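Local coordinates for protein putative NADPH:quinone reductase (Bacillus thuringiensis, PDB 3GMS) that probably catalyses the NADPH-dependent reduction of quinones as a medium-chain dehydrogenase/reductase, although its function is not established, at residues A[72-77]-A[83-88]; A[89-94]-A[120-125]; A[94-97]-A[103-106]; A[161-166]-A[295-300]; A[269-274]-A[278-283]. One frame throughout, in Å; residues are numbered along the deposited sequence. Where two conformers were deposited one is given.

Contact 1: residues A[72-77]-A[83-88]; sequences GIVENV and RELIGK
The guanidinium of Arg83 turns its edge to Asn76 of strand 72-77, while one face is covered by Ile86 of its own loop. The amide oxygen of Asn76 lies at the edge, somewhat tilted from the plane, and a water sits at the edge in plane; CD1 of Ile86 rests against the face, offset toward the rim, 3.3 Å above the plane. The setting is the connection between two antiparallel strands of the GroES-like domain, where the loop 83-88 folds back on strand 72-77. Arg83 NH1 donates to Asn76 OD1 over 3.2 Å, nearly in line with the C=O bond, while the bond from NH2 is weak. Amide and guanidinium planes stand 84° apart, so the two groups meet almost perpendicularly instead of as a flat pair. OD1 also accepts from the backbone N of Val77, which comes from above the amide plane; two donors thus grip this one oxygen. The bend of Arg83 at chi3 (65°) turns the guanidinium back over Ile86 and toward the strand. Val77 CG2 lies 3.8 Å from Arg83 CG, and its CG1 packs toward Leu85 and Ile86.

Farther along, a type II turn from Leu85 to Lys88 is tied to the strand by two backbone bonds, Val74 N to Lys88 O and Gly87 N to Val74 O, the second only 2.7 Å long. Between the two bonds Val74 sets its branches against the turn: CG1 meets Ile86 CG1 and CG2 meets Leu85 CG. Glu75 and Asn76 both face Phe36 in a classic beta bulge. The water donates to Val77 O at 2.8 Å and accepts from Arg83 NH1 at 2.7 Å.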
# COMPACT_ATOMS: atom_id res chain seq x y z
N GLY A 72 -3.00 -6.94 -15.45
CA GLY A 72 -3.79 -7.66 -16.46
C GLY A 72 -3.30 -7.33 -17.86
O GLY A 72 -2.27 -6.65 -18.02
N ILE A 73 -4.04 -7.82 -18.86
CA ILE A 73 -3.71 -7.65 -20.29
C ILE A 73 -4.75 -6.78 -20.95
O ILE A 73 -5.94 -7.05 -20.82
CB ILE A 73 -3.71 -9.02 -21.02
CG1 ILE A 73 -2.73 -9.98 -20.38
CG2 ILE A 73 -3.46 -8.84 -22.55
CD1 ILE A 73 -1.33 -9.46 -20.45
N VAL A 74 -4.31 -5.74 -21.67
CA VAL A 74 -5.23 -4.88 -22.36
C VAL A 74 -5.86 -5.67 -23.48
O VAL A 74 -5.14 -6.28 -24.28
CB VAL A 74 -4.50 -3.67 -23.00
CG1 VAL A 74 -5.47 -2.77 -23.79
CG2 VAL A 74 -3.75 -2.85 -21.97
N GLU A 75 -7.20 -5.68 -23.50
CA GLU A 75 -8.00 -6.40 -24.52
C GLU A 75 -8.60 -5.46 -25.55
O GLU A 75 -8.87 -5.86 -26.70
CB GLU A 75 -9.16 -7.15 -23.86
CG GLU A 75 -8.77 -8.24 -22.91
CD GLU A 75 -8.49 -9.56 -23.59
OE1 GLU A 75 -7.49 -9.66 -24.32
OE2 GLU A 75 -9.29 -10.49 -23.35
N ASN A 76 -8.91 -4.24 -25.11
CA ASN A 76 -9.54 -3.25 -26.00
C ASN A 76 -9.29 -1.86 -25.46
O ASN A 76 -8.95 -1.70 -24.28
CB ASN A 76 -11.04 -3.53 -26.16
CG ASN A 76 -11.58 -3.03 -27.51
OD1 ASN A 76 -10.85 -2.44 -28.32
ND2 ASN A 76 -12.87 -3.27 -27.74
N VAL A 77 -9.41 -0.85 -26.31
CA VAL A 77 -9.24 0.54 -25.91
C VAL A 77 -10.33 1.37 -26.60
O VAL A 77 -10.87 0.97 -27.64
CB VAL A 77 -7.83 1.10 -26.24
CG1 VAL A 77 -6.72 0.34 -25.46
CG2 VAL A 77 -7.53 1.10 -27.76
N ARG A 83 -4.11 1.87 -30.30
CA ARG A 83 -4.50 0.46 -30.30
C ARG A 83 -3.30 -0.47 -30.15
O ARG A 83 -3.48 -1.67 -29.95
CB ARG A 83 -5.38 0.12 -31.51
CG ARG A 83 -6.75 0.81 -31.47
CD ARG A 83 -7.74 0.27 -32.50
NE ARG A 83 -8.11 -1.13 -32.27
CZ ARG A 83 -9.07 -1.55 -31.45
NH1 ARG A 83 -9.78 -0.69 -30.72
NH2 ARG A 83 -9.31 -2.85 -31.33
N GLU A 84 -2.09 0.09 -30.21
CA GLU A 84 -0.83 -0.64 -29.92
C GLU A 84 -0.79 -1.14 -28.50
O GLU A 84 -0.01 -2.03 -28.17
CB GLU A 84 0.41 0.24 -30.10
CG GLU A 84 0.32 1.35 -31.13
CD GLU A 84 0.58 0.87 -32.54
OE1 GLU A 84 1.09 1.70 -33.35
OE2 GLU A 84 0.28 -0.31 -32.85
N LEU A 85 -1.60 -0.53 -27.64
CA LEU A 85 -1.70 -0.92 -26.25
C LEU A 85 -2.34 -2.29 -26.11
O LEU A 85 -2.09 -2.98 -25.13
CB LEU A 85 -2.52 0.11 -25.49
CG LEU A 85 -2.18 0.40 -24.03
CD1 LEU A 85 -0.72 0.81 -23.80
CD2 LEU A 85 -3.11 1.50 -23.49
N ILE A 86 -3.18 -2.69 -27.06
CA ILE A 86 -3.83 -3.99 -26.96
C ILE A 86 -2.80 -5.11 -26.89
O ILE A 86 -1.84 -5.13 -27.65
CB ILE A 86 -4.87 -4.23 -28.09
CG1 ILE A 86 -6.04 -3.25 -27.91
CG2 ILE A 86 -5.36 -5.66 -28.07
CD1 ILE A 86 -6.87 -3.05 -29.13
N GLY A 87 -2.97 -6.04 -25.95
CA GLY A 87 -2.01 -7.10 -25.78
C GLY A 87 -0.95 -6.85 -24.72
O GLY A 87 -0.28 -7.79 -24.30
N LYS A 88 -0.79 -5.59 -24.29
CA LYS A 88 0.26 -5.21 -23.32
C LYS A 88 -0.16 -5.58 -21.89
O LYS A 88 -1.33 -5.51 -21.59
CB LYS A 88 0.54 -3.70 -23.38
CG LYS A 88 1.24 -3.18 -24.66
CD LYS A 88 2.73 -3.48 -24.68
CE LYS A 88 3.42 -2.79 -25.88
NZ LYS A 88 2.75 -3.18 -27.15
O HOH W 1 -10.30 1.88 -30.19

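Contact 2: residues A[89-94]-A[120-125]; sequences RVLPLR and FTAAQM
Apolar packing carries the contact between Leu91 and the pair Ala122 and Met125, where strand 89-92 of the GroES-like domain's sheet packs against helix 119-122 and the type I turn from Ala122 to Met125. The two methyls of Leu91 divide the work: CD1 reaches Met125 CB at 3.8 Å, and CD2 touches Ala122 CB at 4.2 Å. Leu91 and Met125 cross at about a right angle. Met125 swings CG away from its own nitrogen (chi1 -170°), presents CB to the leucine and then bends at chi2 and chi3, taking the thioether away toward Phe298. Val71 of strand 71-77 adds to this buried cluster by touching both Leu91 and Ala122.

No hydrogen bond crosses between the segments. The polar end of Arg89 only brushes Ala122 CB with NH2; that nitrogen is held by a salt bridge to Asp119 and a bond to Ile117 O, just ahead of the segment 120-125.

Within that segment, Gln124 NE2 ties back to Phe120 O, which lies in the amide plane, and also donates to Met299 O. The turn itself is closed by Met125 N bonding to Ala122 O. This same carbonyl oxygen is the nearest atom to the leucine, 3.4 Å from Leu91 CD2.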
# COMPACT_ATOMS: atom_id res chain seq x y z
N ARG A 89 0.80 -5.98 -21.04
CA ARG A 89 0.55 -6.18 -19.61
C ARG A 89 0.69 -4.83 -18.89
O ARG A 89 1.69 -4.13 -19.06
CB ARG A 89 1.56 -7.18 -18.99
CG ARG A 89 0.89 -8.43 -18.38
CD ARG A 89 1.81 -9.40 -17.59
NE ARG A 89 3.19 -9.15 -17.91
CZ ARG A 89 4.16 -9.10 -17.01
NH1 ARG A 89 5.37 -8.78 -17.40
NH2 ARG A 89 3.91 -9.33 -15.73
N VAL A 90 -0.31 -4.50 -18.07
CA VAL A 90 -0.44 -3.18 -17.47
C VAL A 90 -1.05 -3.27 -16.07
O VAL A 90 -1.75 -4.24 -15.76
CB VAL A 90 -1.38 -2.24 -18.31
CG1 VAL A 90 -0.87 -2.12 -19.77
CG2 VAL A 90 -2.81 -2.67 -18.27
N LEU A 91 -0.81 -2.24 -15.27
CA LEU A 91 -1.64 -2.04 -14.06
C LEU A 91 -2.77 -1.06 -14.39
O LEU A 91 -2.49 0.11 -14.70
CB LEU A 91 -0.81 -1.48 -12.89
CG LEU A 91 0.57 -2.11 -12.66
CD1 LEU A 91 1.28 -1.37 -11.50
CD2 LEU A 91 0.51 -3.64 -12.43
N PRO A 92 -4.02 -1.52 -14.36
CA PRO A 92 -5.09 -0.54 -14.68
C PRO A 92 -5.60 0.21 -13.42
O PRO A 92 -6.59 -0.21 -12.80
CB PRO A 92 -6.15 -1.42 -15.29
CG PRO A 92 -6.02 -2.76 -14.58
CD PRO A 92 -4.55 -2.91 -14.24
N LEU A 93 -4.91 1.26 -13.04
CA LEU A 93 -5.10 1.86 -11.70
C LEU A 93 -6.02 3.07 -11.78
O LEU A 93 -6.26 3.58 -12.87
CB LEU A 93 -3.75 2.19 -11.07
CG LEU A 93 -2.71 1.07 -11.06
CD1 LEU A 93 -1.35 1.52 -10.49
CD2 LEU A 93 -3.24 -0.14 -10.23
N ARG A 94 -6.55 3.49 -10.63
CA ARG A 94 -7.36 4.73 -10.48
C ARG A 94 -8.59 4.73 -11.37
O ARG A 94 -9.00 5.79 -11.89
CB ARG A 94 -6.48 5.97 -10.76
CG ARG A 94 -5.27 6.05 -9.86
CD ARG A 94 -4.31 7.22 -10.14
NE ARG A 94 -4.97 8.53 -10.10
CZ ARG A 94 -4.31 9.67 -10.30
NH1 ARG A 94 -2.99 9.64 -10.46
NH2 ARG A 94 -4.97 10.83 -10.32
N PHE A 120 3.10 -11.50 -10.16
CA PHE A 120 2.87 -11.34 -8.72
C PHE A 120 3.64 -10.18 -8.11
O PHE A 120 3.16 -9.45 -7.23
CB PHE A 120 3.13 -12.66 -7.99
CG PHE A 120 2.14 -13.71 -8.34
CD1 PHE A 120 0.98 -13.89 -7.56
CD2 PHE A 120 2.34 -14.51 -9.49
CE1 PHE A 120 0.03 -14.87 -7.91
CE2 PHE A 120 1.41 -15.50 -9.84
CZ PHE A 120 0.24 -15.69 -9.04
N THR A 121 4.82 -9.93 -8.66
CA THR A 121 5.57 -8.73 -8.32
C THR A 121 4.82 -7.51 -8.84
O THR A 121 4.62 -6.54 -8.11
CB THR A 121 7.00 -8.84 -8.91
OG1 THR A 121 7.64 -9.97 -8.30
CG2 THR A 121 7.81 -7.57 -8.61
N ALA A 122 4.40 -7.54 -10.13
CA ALA A 122 3.67 -6.42 -10.69
C ALA A 122 2.39 -6.08 -9.92
O ALA A 122 2.04 -4.91 -9.71
CB ALA A 122 3.33 -6.72 -12.19
N ALA A 123 1.73 -7.13 -9.46
CA ALA A 123 0.47 -6.96 -8.76
C ALA A 123 0.63 -6.23 -7.40
O ALA A 123 -0.38 -5.94 -6.72
CB ALA A 123 -0.19 -8.35 -8.58
N GLN A 124 1.87 -6.02 -6.97
CA GLN A 124 2.18 -5.39 -5.68
C GLN A 124 2.85 -4.04 -5.82
O GLN A 124 3.29 -3.43 -4.81
CB GLN A 124 3.05 -6.32 -4.82
CG GLN A 124 2.41 -7.64 -4.41
CD GLN A 124 3.42 -8.46 -3.64
OE1 GLN A 124 3.68 -8.18 -2.48
NE2 GLN A 124 4.07 -9.39 -4.32
N MET A 125 2.88 -3.52 -7.07
CA MET A 125 3.69 -2.35 -7.39
C MET A 125 3.14 -0.99 -6.89
O MET A 125 3.89 -0.03 -6.77
CB MET A 125 3.92 -2.27 -8.91
CG MET A 125 4.96 -1.21 -9.44
SD MET A 125 6.71 -1.69 -9.15
CE MET A 125 6.78 -3.17 -10.09

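Contact 3: residues A[94-97]-A[103-106]; sequences RGEG and VKTS
Glu96 turns toward Lys104 with CG anti to its carbonyl carbon (chi1 -63°) and extends beyond it, while the lysine folds back through bends at chi3 (-67°) and chi4; these torsions bring carboxylate and ammonium within bonding distance. The contact lies in the GroES-like domain, where the loop 94-97 runs beside strand 103-106. Each carboxylate oxygen has its own donor. OE1 of Glu96 accepts from Lys104 N over 2.9 Å, and OE2 forms a salt bridge with Lys104 NZ at 3.0 Å. Both nitrogens approach from above the carboxylate plane, so one lysine grips the glutamate by its main chain and by its tip, limiting rotation of the group. Glu96 N returns a bond to Lys104 O at 3.0 Å, almost straight at 172°, closing a reciprocal link between the two residues.

Gly95 lies close against Thr105, their CA atoms 4.1 Å apart. Val103 adds a methyl-to-carbonyl contact, its CG2 standing 3.5 Å from Gly97 O. Strand 103-106 is also paired with strand 34-43, Val103 with Val37 and Thr105 with Val35. The hydroxyl of Thr105 is engaged with Leu93 O. One water bridges the segments, donating to Arg94 O at 2.8 Å and accepting from Ser106 N at 3.1 Å.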
# COMPACT_ATOMS: atom_id res chain seq x y z
N ARG A 94 -6.55 3.49 -10.63
CA ARG A 94 -7.36 4.73 -10.48
C ARG A 94 -8.59 4.73 -11.37
O ARG A 94 -9.00 5.79 -11.89
CB ARG A 94 -6.48 5.97 -10.76
CG ARG A 94 -5.27 6.05 -9.86
CD ARG A 94 -4.31 7.22 -10.14
NE ARG A 94 -4.97 8.53 -10.10
CZ ARG A 94 -4.31 9.67 -10.30
NH1 ARG A 94 -2.99 9.64 -10.46
NH2 ARG A 94 -4.97 10.83 -10.32
N GLY A 95 -9.16 3.55 -11.55
CA GLY A 95 -10.40 3.38 -12.32
C GLY A 95 -11.31 2.51 -11.50
O GLY A 95 -11.54 2.76 -10.29
N GLU A 96 -11.83 1.47 -12.13
CA GLU A 96 -12.74 0.55 -11.45
C GLU A 96 -12.04 -0.34 -10.44
O GLU A 96 -10.84 -0.55 -10.49
CB GLU A 96 -13.46 -0.34 -12.46
CG GLU A 96 -14.34 0.46 -13.39
CD GLU A 96 -14.97 -0.41 -14.45
OE1 GLU A 96 -14.30 -1.35 -14.93
OE2 GLU A 96 -16.14 -0.13 -14.79
N GLY A 97 -12.86 -0.91 -9.53
CA GLY A 97 -12.35 -1.92 -8.61
C GLY A 97 -11.70 -3.07 -9.31
O GLY A 97 -12.16 -3.52 -10.37
N VAL A 103 -11.36 -4.88 -16.00
CA VAL A 103 -11.26 -3.57 -15.33
C VAL A 103 -11.02 -2.48 -16.37
O VAL A 103 -10.17 -2.64 -17.24
CB VAL A 103 -10.07 -3.56 -14.33
CG1 VAL A 103 -9.79 -2.13 -13.79
CG2 VAL A 103 -10.39 -4.54 -13.19
N LYS A 104 -11.78 -1.39 -16.28
CA LYS A 104 -11.52 -0.20 -17.09
C LYS A 104 -10.98 0.93 -16.27
O LYS A 104 -11.37 1.10 -15.11
CB LYS A 104 -12.81 0.29 -17.75
CG LYS A 104 -13.50 -0.76 -18.59
CD LYS A 104 -14.53 -0.12 -19.52
CE LYS A 104 -15.69 0.49 -18.79
NZ LYS A 104 -16.19 -0.44 -17.75
N THR A 105 -10.12 1.75 -16.89
CA THR A 105 -9.65 2.96 -16.29
C THR A 105 -9.24 3.90 -17.43
O THR A 105 -9.14 3.46 -18.59
CB THR A 105 -8.42 2.74 -15.34
OG1 THR A 105 -8.12 3.98 -14.67
CG2 THR A 105 -7.17 2.31 -16.15
N SER A 106 -9.00 5.15 -17.10
CA SER A 106 -8.50 6.12 -18.08
C SER A 106 -7.10 5.72 -18.59
O SER A 106 -6.23 5.27 -17.80
CB SER A 106 -8.47 7.52 -17.46
OG SER A 106 -7.62 8.39 -18.20
O HOH W 2 -9.84 6.56 -14.44

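Contact 4: residues A[161-166]-A[295-300]; sequences FAQLSQ and QLRFMK
Gln163 is the tight part of this contact: its side-chain amide lies against the main chain of Arg297 and makes a two-point bond with it. OE1 accepts from Arg297 N at 2.7 Å, in the carbonyl plane and on a lone pair. In return NE2 donates to Arg297 O at 3.0 Å, and that oxygen lies only 3° out of the amide plane. NE2 has a further acceptor in His159 O, one turn back on the helix. The pair of bonds to Arg297 therefore fixes the amide's rotation and leaves its orientation unambiguous. A chain extended beyond CG, with chi2 at 170°, carries the group from the helix across to the loop. Nearer the helix, Gln163 CB packs on Leu296 CD1 at 3.9 Å.

The other side is looser and wetter. The exposed side chain of Arg297 adds little beyond CB near Gln163 OE1. A water donates to Gln295 O at 2.7 Å and makes only a weak bond to Gln163 O.

Helix 156-168 belongs to the nucleotide-binding-type (Rossmann) domain of the zinc-binding dehydrogenase family. A glutamine pairing with a backbone N-H and C=O, as a peptide edge would, thus joins a Rossmann-domain helix to the segment leading from helix 277-292 into strand 301-306 of the mixed sheet.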
# COMPACT_ATOMS: atom_id res chain seq x y z
N PHE A 161 10.18 0.09 3.60
CA PHE A 161 10.92 1.17 4.25
C PHE A 161 12.37 0.72 4.57
O PHE A 161 13.32 1.48 4.41
CB PHE A 161 10.19 1.64 5.50
CG PHE A 161 9.01 2.55 5.22
CD1 PHE A 161 9.19 3.80 4.61
CD2 PHE A 161 7.73 2.17 5.60
CE1 PHE A 161 8.08 4.64 4.36
CE2 PHE A 161 6.63 3.02 5.36
CZ PHE A 161 6.82 4.27 4.74
N ALA A 162 12.51 -0.54 4.98
CA ALA A 162 13.85 -1.10 5.29
C ALA A 162 14.73 -1.05 4.06
O ALA A 162 15.88 -0.60 4.11
CB ALA A 162 13.74 -2.52 5.83
N GLN A 163 14.19 -1.47 2.92
CA GLN A 163 14.96 -1.38 1.69
C GLN A 163 15.23 0.05 1.23
O GLN A 163 16.34 0.36 0.76
CB GLN A 163 14.25 -2.17 0.57
CG GLN A 163 14.16 -3.67 0.89
CD GLN A 163 13.25 -4.38 -0.11
OE1 GLN A 163 13.66 -4.65 -1.23
NE2 GLN A 163 12.00 -4.67 0.30
N LEU A 164 14.21 0.91 1.28
CA LEU A 164 14.42 2.31 0.93
C LEU A 164 15.50 3.01 1.80
O LEU A 164 16.19 3.91 1.31
CB LEU A 164 13.11 3.09 1.01
CG LEU A 164 12.16 2.77 -0.16
CD1 LEU A 164 10.80 3.39 0.14
CD2 LEU A 164 12.70 3.27 -1.50
N SER A 165 15.66 2.57 3.04
CA SER A 165 16.74 3.17 3.85
C SER A 165 18.13 2.97 3.20
O SER A 165 18.99 3.84 3.27
CB SER A 165 16.70 2.68 5.29
OG SER A 165 17.20 1.36 5.44
N GLN A 166 18.32 1.81 2.56
CA GLN A 166 19.57 1.49 1.87
C GLN A 166 19.65 2.25 0.59
O GLN A 166 20.69 2.85 0.32
CB GLN A 166 19.70 -0.02 1.62
CG GLN A 166 19.63 -0.79 2.94
CD GLN A 166 20.77 -0.39 3.90
OE1 GLN A 166 21.91 -0.21 3.49
NE2 GLN A 166 20.45 -0.28 5.18
N GLN A 295 16.93 -3.70 -6.34
CA GLN A 295 17.08 -2.82 -5.17
C GLN A 295 15.85 -2.88 -4.28
O GLN A 295 15.90 -2.67 -3.07
CB GLN A 295 17.33 -1.39 -5.62
CG GLN A 295 18.67 -1.23 -6.33
CD GLN A 295 18.79 0.09 -6.98
OE1 GLN A 295 18.52 0.23 -8.17
NE2 GLN A 295 19.16 1.10 -6.22
N LEU A 296 14.73 -3.18 -4.92
CA LEU A 296 13.47 -3.32 -4.24
C LEU A 296 12.84 -4.70 -4.53
O LEU A 296 12.70 -5.07 -5.68
CB LEU A 296 12.56 -2.22 -4.77
CG LEU A 296 11.44 -1.70 -3.89
CD1 LEU A 296 11.93 -1.29 -2.50
CD2 LEU A 296 10.80 -0.51 -4.63
N ARG A 297 12.45 -5.43 -3.49
CA ARG A 297 11.81 -6.72 -3.68
C ARG A 297 10.54 -6.78 -2.85
O ARG A 297 10.47 -6.19 -1.77
CB ARG A 297 12.73 -7.87 -3.23
CG ARG A 297 14.02 -7.99 -4.05
CD ARG A 297 14.86 -9.13 -3.50
NE ARG A 297 15.53 -8.72 -2.27
CZ ARG A 297 15.92 -9.55 -1.30
NH1 ARG A 297 15.70 -10.86 -1.41
NH2 ARG A 297 16.53 -9.07 -0.23
N PHE A 298 9.52 -7.46 -3.37
CA PHE A 298 8.21 -7.42 -2.70
C PHE A 298 8.02 -8.70 -1.92
O PHE A 298 8.94 -9.55 -1.89
CB PHE A 298 7.06 -7.12 -3.67
CG PHE A 298 7.20 -5.82 -4.42
CD1 PHE A 298 7.82 -4.71 -3.84
CD2 PHE A 298 6.69 -5.69 -5.72
CE1 PHE A 298 7.98 -3.50 -4.54
CE2 PHE A 298 6.81 -4.49 -6.40
CZ PHE A 298 7.46 -3.37 -5.80
N MET A 299 6.85 -8.84 -1.28
CA MET A 299 6.58 -10.01 -0.46
C MET A 299 6.43 -11.29 -1.28
O MET A 299 5.97 -11.29 -2.40
CB MET A 299 5.33 -9.79 0.41
CG MET A 299 5.32 -8.51 1.20
SD MET A 299 6.37 -8.55 2.69
CE MET A 299 5.95 -10.17 3.35
N LYS A 300 6.85 -12.41 -0.71
CA LYS A 300 6.67 -13.70 -1.39
C LYS A 300 5.16 -14.05 -1.42
O LYS A 300 4.35 -13.48 -0.67
CB LYS A 300 7.49 -14.78 -0.67
CG LYS A 300 7.27 -14.74 0.82
CD LYS A 300 8.35 -15.50 1.58
CE LYS A 300 7.85 -15.87 2.96
NZ LYS A 300 8.89 -16.68 3.63
O HOH W 3 17.71 -1.98 -1.23

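Contact 5: residues A[269-274]-A[278-283]; sequences RHWNDE and YKWQET
Trp271 reaches from helix 269-274 to helix 278-283, and its side chain can be followed outward. CB leaves the helix with CG anti to the backbone N, which sends the indole across toward the second helix. On the five-membered ring, NE1 hydrogen-bonds to Glu138 OE1 of helix 127-139. The six-membered ring does the touching: CZ2 lies 4.2 Å from Lys279 CE, CZ3 is 3.6 Å from Trp280 CD1, and CH2, at the far end, meets Thr283 OG1 at 3.7 Å. That oxygen sits at the ring edge, in its plane. Trp271 and Trp280 meet rim to rim, neither over the face of the other, with planes at 35° and the centroids of the six-membered ring of Trp271 and the five-membered ring of Trp280 5.8 Å apart.

The same Trp280 also donates through NE1 to Asn272 OD1 over 3.0 Å. The geometry is bent, 135° at the hydrogen, and the donor stands above the amide's carbonyl plane. Asn272 is secured at its other end as well, since ND2 hydrogen-bonds to Tyr126 OH. Thr283 OG1 is itself tied back, donating to Lys279 O at 2.7 Å.

The short segments belong to two successive helices joined by a short connection and run at 117° to each other, their axes 10.0 Å apart at closest approach, with Trp271, Asn272, Trp280 and Thr283 between them. From helix 127-139, Leu130 packs on Trp271 and Thr283, and Glu138 makes a salt bridge with Lys279 NZ; Trp280 touches Val111 of strand 110-112 and makes a cation-pi interaction with Arg94.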
# COMPACT_ATOMS: atom_id res chain seq x y z
N ARG A 269 -4.52 8.77 -1.94
CA ARG A 269 -5.68 9.44 -2.56
C ARG A 269 -5.35 10.89 -2.96
O ARG A 269 -5.64 11.34 -4.09
CB ARG A 269 -6.78 9.48 -1.48
CG ARG A 269 -8.14 9.87 -1.91
CD ARG A 269 -9.11 9.10 -1.04
NE ARG A 269 -9.18 9.68 0.31
CZ ARG A 269 -9.85 10.80 0.58
NH1 ARG A 269 -10.47 11.45 -0.41
NH2 ARG A 269 -9.90 11.27 1.82
N HIS A 270 -4.80 11.62 -2.00
CA HIS A 270 -4.49 13.02 -2.19
C HIS A 270 -3.27 13.22 -3.06
O HIS A 270 -3.31 14.01 -3.98
CB HIS A 270 -4.31 13.68 -0.82
CG HIS A 270 -5.57 13.66 -0.02
ND1 HIS A 270 -6.81 13.88 -0.59
CD2 HIS A 270 -5.79 13.42 1.29
CE1 HIS A 270 -7.74 13.81 0.35
NE2 HIS A 270 -7.15 13.51 1.49
N TRP A 271 -2.20 12.48 -2.76
CA TRP A 271 -0.98 12.61 -3.58
C TRP A 271 -1.26 12.43 -5.09
O TRP A 271 -0.79 13.22 -5.94
CB TRP A 271 0.10 11.64 -3.14
CG TRP A 271 1.41 11.94 -3.86
CD1 TRP A 271 2.26 12.96 -3.59
CD2 TRP A 271 1.95 11.24 -5.00
NE1 TRP A 271 3.35 12.92 -4.47
CE2 TRP A 271 3.18 11.88 -5.34
CE3 TRP A 271 1.54 10.13 -5.74
CZ2 TRP A 271 3.98 11.45 -6.41
CZ3 TRP A 271 2.36 9.67 -6.79
CH2 TRP A 271 3.57 10.34 -7.11
N ASN A 272 -2.01 11.38 -5.42
CA ASN A 272 -2.47 11.14 -6.79
C ASN A 272 -3.05 12.38 -7.47
O ASN A 272 -2.84 12.57 -8.66
CB ASN A 272 -3.53 10.03 -6.82
CG ASN A 272 -2.95 8.62 -6.65
OD1 ASN A 272 -1.74 8.43 -6.58
ND2 ASN A 272 -3.84 7.62 -6.60
N ASP A 273 -3.78 13.20 -6.72
CA ASP A 273 -4.40 14.40 -7.28
C ASP A 273 -3.51 15.63 -7.24
O ASP A 273 -3.88 16.61 -7.86
CB ASP A 273 -5.70 14.72 -6.54
CG ASP A 273 -6.83 13.75 -6.90
OD1 ASP A 273 -6.75 13.05 -7.91
OD2 ASP A 273 -7.83 13.72 -6.15
N GLU A 274 -2.39 15.57 -6.51
CA GLU A 274 -1.45 16.69 -6.29
C GLU A 274 -0.32 16.71 -7.30
O GLU A 274 0.47 17.68 -7.39
CB GLU A 274 -0.90 16.58 -4.87
CG GLU A 274 -1.97 17.00 -3.86
CD GLU A 274 -1.62 16.71 -2.39
OE1 GLU A 274 -0.52 16.20 -2.06
OE2 GLU A 274 -2.48 17.05 -1.55
N TYR A 278 1.79 12.85 -15.74
CA TYR A 278 3.13 12.68 -16.25
C TYR A 278 4.05 12.29 -15.09
O TYR A 278 4.81 11.31 -15.17
CB TYR A 278 3.61 13.98 -16.90
CG TYR A 278 5.04 13.89 -17.36
CD1 TYR A 278 5.36 13.32 -18.60
CD2 TYR A 278 6.09 14.35 -16.55
CE1 TYR A 278 6.70 13.21 -19.03
CE2 TYR A 278 7.43 14.23 -16.96
CZ TYR A 278 7.72 13.66 -18.20
OH TYR A 278 9.04 13.56 -18.61
N LYS A 279 3.97 13.06 -14.00
CA LYS A 279 4.80 12.79 -12.83
C LYS A 279 4.45 11.42 -12.19
O LYS A 279 5.34 10.70 -11.69
CB LYS A 279 4.66 13.88 -11.78
CG LYS A 279 5.49 13.53 -10.54
CD LYS A 279 5.81 14.67 -9.61
CE LYS A 279 6.58 14.08 -8.44
NZ LYS A 279 7.27 15.12 -7.69
N TRP A 280 3.15 11.14 -12.15
CA TRP A 280 2.65 9.87 -11.59
C TRP A 280 3.26 8.70 -12.40
O TRP A 280 3.85 7.80 -11.84
CB TRP A 280 1.13 9.91 -11.62
CG TRP A 280 0.42 8.82 -10.86
CD1 TRP A 280 0.11 8.81 -9.52
CD2 TRP A 280 -0.07 7.60 -11.40
NE1 TRP A 280 -0.54 7.63 -9.20
CE2 TRP A 280 -0.69 6.89 -10.34
CE3 TRP A 280 -0.09 7.05 -12.68
CZ2 TRP A 280 -1.28 5.62 -10.52
CZ3 TRP A 280 -0.68 5.79 -12.86
CH2 TRP A 280 -1.29 5.11 -11.78
N GLN A 281 3.17 8.75 -13.73
CA GLN A 281 3.80 7.73 -14.59
C GLN A 281 5.32 7.64 -14.43
O GLN A 281 5.87 6.54 -14.35
CB GLN A 281 3.48 7.95 -16.07
CG GLN A 281 2.05 7.77 -16.46
CD GLN A 281 1.60 6.30 -16.51
OE1 GLN A 281 2.41 5.36 -16.64
NE2 GLN A 281 0.31 6.11 -16.44
N GLU A 282 6.00 8.80 -14.37
CA GLU A 282 7.45 8.84 -14.17
C GLU A 282 7.85 8.19 -12.86
O GLU A 282 8.88 7.51 -12.77
CB GLU A 282 7.91 10.28 -14.12
CG GLU A 282 8.06 10.83 -15.49
CD GLU A 282 9.27 10.20 -16.15
OE1 GLU A 282 10.39 10.57 -15.75
OE2 GLU A 282 9.09 9.32 -17.01
N THR A 283 7.01 8.38 -11.85
CA THR A 283 7.29 7.78 -10.54
C THR A 283 7.19 6.25 -10.64
O THR A 283 8.01 5.53 -10.06
CB THR A 283 6.32 8.35 -9.46
OG1 THR A 283 6.47 9.78 -9.42
CG2 THR A 283 6.63 7.81 -8.08

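Contact 1 closes before contacts 2 and 3 open from a shared stretch at Arg94; all three reach the same mixed sheet, in which strands 71-77 and 89-92 are neighbours. Their centres lie 12 to 14 Å apart. Contacts 4 and 5 come later in the chain, contact 5 nested in the loop closed by contact 4, the two centres about 21 Å apart. Arg94 joins the groups, touching Trp280 and Asn272 of contact 5, while Phe298 of contact 4 packs on Met125 of contact 2. Contacts 1 and 4, with centres about 30 Å apart, do not touch. Contacts 2 and 5 therefore lie where the GroES-like part meets helices of the zinc-binding dehydrogenase range.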